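PDB 3B40: probable dipeptidase, which probably acts as a metal-dependent dipeptidase of the membrane dipeptidase family (M19), hydrolysing dipeptides. Local coordinates for residues Phe161-Val166 against Ser212-Lys217. The protein carries 11 engineered substitutions. Sequence-based numbering, arbitrary orientation.
Sequences FGFSYV and SQMSTK. Engineered in segment 161-166: S164 (natural residue Asn).
The ring of F163 meets M214 obliquely, in a Met-aromatic contact with M214 SD 4.7 Å from the F163 ring centroid; F161 CE1 sits over the centre of one ring face. The Y165 ring carries V166 CG2 over one face, towards the rim, while the Q213 amide runs beside it, the two planes 31° apart. F163 to V166 and S212 to S215 lie in the loops after the neighbouring parallel strands 160-162 and 208-210 of the TIM barrel expected for this family, before segment 212-217 enters helix 216-225. Methionine suits its place because its flexible thioether can bend to the ring: the M214 chain turns at chi3 (78°), and M214 CE comes 3.7 Å from F163 CD2. The phenylalanine also packs on A198, V199 and L202 of helix 193-205, so the F163 ring is packed among apolar side chains of that helix as well.

By nearest CA atoms, S164 pairs with M214 and Y165 with Q213. S164, an engineered residue, points its CB toward the second loop, and S164 OG lies 3.2 Å from M214 CG. Q213 CB rests 3.4 Å from S164 O, and a bend at chi2 brings Q213 CD to 3.8 Å from Y165 CD1. The two side chains lie side by side, with Q213 NE2 3.6 Å from Y165 CD1. A glutamine serves well here, since its flat end can lie beside a ring and still use both polar atoms: OE1 accepts from R176 and NE2 bonds to H234. The tyrosine in turn joins an aromatic side, edge-to-face with F68, to a hydroxyl that hydrogen-bonds D362.

No direct hydrogen bond spans the two loops. One water bridges them instead, accepting from S164 N at 3.0 Å and donating to S212 O at 2.6 Å.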
loop_
_atom_site.group_PDB
_atom_site.type_symbol
_atom_site.label_atom_id
_atom_site.label_comp_id
_atom_site.label_asym_id
_atom_site.label_seq_id
_atom_site.Cartn_x
_atom_site.Cartn_y
_atom_site.Cartn_z
ATOM N N PHE A 161 -6.015 -7.527 -5.841
ATOM C CA PHE A 161 -6.791 -7.643 -4.600
ATOM C C PHE A 161 -5.867 -8.002 -3.428
ATOM O O PHE A 161 -5.093 -8.992 -3.477
ATOM C CB PHE A 161 -7.894 -8.726 -4.757
ATOM C CG PHE A 161 -8.708 -8.968 -3.499
ATOM C CD1 PHE A 161 -8.462 -10.074 -2.689
ATOM C CD2 PHE A 161 -9.700 -8.083 -3.126
ATOM C CE1 PHE A 161 -9.218 -10.297 -1.509
ATOM C CE2 PHE A 161 -10.450 -8.303 -1.953
ATOM C CZ PHE A 161 -10.207 -9.387 -1.152
ATOM N N GLY A 162 -5.910 -7.168 -2.406
ATOM C CA GLY A 162 -5.237 -7.473 -1.140
ATOM C C GLY A 162 -6.282 -7.840 -0.123
ATOM O O GLY A 162 -7.264 -7.134 0.045
ATOM N N PHE A 163 -6.110 -8.976 0.524
ATOM C CA PHE A 163 -7.059 -9.431 1.534
ATOM C C PHE A 163 -7.165 -8.531 2.735
ATOM O O PHE A 163 -8.216 -8.494 3.403
ATOM C CB PHE A 163 -6.586 -10.774 2.072
ATOM C CG PHE A 163 -6.838 -11.929 1.143
ATOM C CD1 PHE A 163 -7.824 -12.838 1.444
ATOM C CD2 PHE A 163 -6.042 -12.133 -0.003
ATOM C CE1 PHE A 163 -8.064 -13.940 0.604
ATOM C CE2 PHE A 163 -6.288 -13.206 -0.845
ATOM C CZ PHE A 163 -7.286 -14.128 -0.529
ATOM N N SER A 164 -6.067 -7.860 3.077
ATOM C CA SER A 164 -5.993 -7.247 4.396
ATOM C C SER A 164 -5.766 -5.778 4.398
ATOM O O SER A 164 -5.232 -5.226 3.452
ATOM C CB SER A 164 -4.889 -7.888 5.242
ATOM O OG SER A 164 -5.109 -9.271 5.414
ATOM N N TYR A 165 -6.213 -5.156 5.480
ATOM C CA TYR A 165 -5.730 -3.871 5.931
ATOM C C TYR A 165 -5.375 -4.041 7.425
ATOM O O TYR A 165 -5.063 -5.158 7.881
ATOM C CB TYR A 165 -6.798 -2.793 5.676
ATOM C CG TYR A 165 -6.355 -1.359 5.862
ATOM C CD1 TYR A 165 -5.377 -0.772 5.031
ATOM C CD2 TYR A 165 -6.931 -0.576 6.859
ATOM C CE1 TYR A 165 -4.979 0.591 5.215
ATOM C CE2 TYR A 165 -6.529 0.742 7.065
ATOM C CZ TYR A 165 -5.565 1.329 6.232
ATOM O OH TYR A 165 -5.218 2.649 6.443
ATOM N N VAL A 166 -5.363 -2.945 8.167
ATOM C CA VAL A 166 -5.395 -2.975 9.644
ATOM C C VAL A 166 -6.707 -3.654 10.111
ATOM O O VAL A 166 -7.780 -3.399 9.548
ATOM C CB VAL A 166 -5.272 -1.521 10.205
ATOM C CG1 VAL A 166 -5.360 -1.512 11.712
ATOM C CG2 VAL A 166 -3.936 -0.897 9.802
ATOM N N SER A 212 0.531 -7.439 0.967
ATOM C CA SER A 212 0.857 -6.371 1.931
ATOM C C SER A 212 -0.304 -6.266 2.927
ATOM O O SER A 212 -1.447 -6.323 2.496
ATOM C CB SER A 212 1.079 -5.026 1.225
ATOM O OG SER A 212 2.347 -5.002 0.582
ATOM N N GLN A 213 0.012 -6.159 4.232
ATOM C CA GLN A 213 -0.958 -5.989 5.346
ATOM C C GLN A 213 -1.422 -7.318 5.997
ATOM O O GLN A 213 -1.927 -7.328 7.121
ATOM C CB GLN A 213 -2.179 -5.141 4.945
ATOM C CG GLN A 213 -1.911 -3.712 4.318
ATOM C CD GLN A 213 -2.015 -2.547 5.273
ATOM O OE1 GLN A 213 -2.297 -2.719 6.461
ATOM N NE2 GLN A 213 -1.793 -1.305 4.745
ATOM N N MET A 214 -1.281 -8.421 5.262
ATOM C CA MET A 214 -1.686 -9.755 5.694
ATOM C C MET A 214 -0.713 -10.290 6.753
ATOM O O MET A 214 0.477 -10.029 6.676
ATOM C CB MET A 214 -1.661 -10.704 4.475
ATOM C CG MET A 214 -2.812 -10.442 3.449
ATOM S SD MET A 214 -2.891 -11.556 2.000
ATOM C CE MET A 214 -3.624 -13.028 2.673
ATOM N N SER A 215 -1.210 -11.069 7.716
ATOM C CA SER A 215 -0.360 -11.758 8.690
ATOM C C SER A 215 0.643 -12.692 7.970
ATOM O O SER A 215 0.466 -13.040 6.773
ATOM C CB SER A 215 -1.229 -12.551 9.683
ATOM O OG SER A 215 -1.607 -13.779 9.113
ATOM N N THR A 216 1.694 -13.080 8.677
ATOM C CA THR A 216 2.704 -13.993 8.129
ATOM C C THR A 216 2.156 -15.349 7.733
ATOM O O THR A 216 2.474 -15.849 6.652
ATOM C CB THR A 216 3.895 -14.154 9.080
ATOM O OG1 THR A 216 4.561 -12.881 9.152
ATOM C CG2 THR A 216 4.905 -15.220 8.539
ATOM N N LYS A 217 1.325 -15.932 8.588
ATOM C CA LYS A 217 0.694 -17.211 8.256
ATOM C C LYS A 217 -0.223 -17.149 7.050
ATOM O O LYS A 217 -0.309 -18.121 6.297
ATOM C CB LYS A 217 -0.084 -17.765 9.447
ATOM C CG LYS A 217 0.822 -18.345 10.527
ATOM C CD LYS A 217 0.005 -18.594 11.809
ATOM C CE LYS A 217 0.931 -18.879 13.001
ATOM N NZ LYS A 217 1.832 -20.044 12.721
HETATM O O HOH W 1 -3.512 -7.603 1.497
#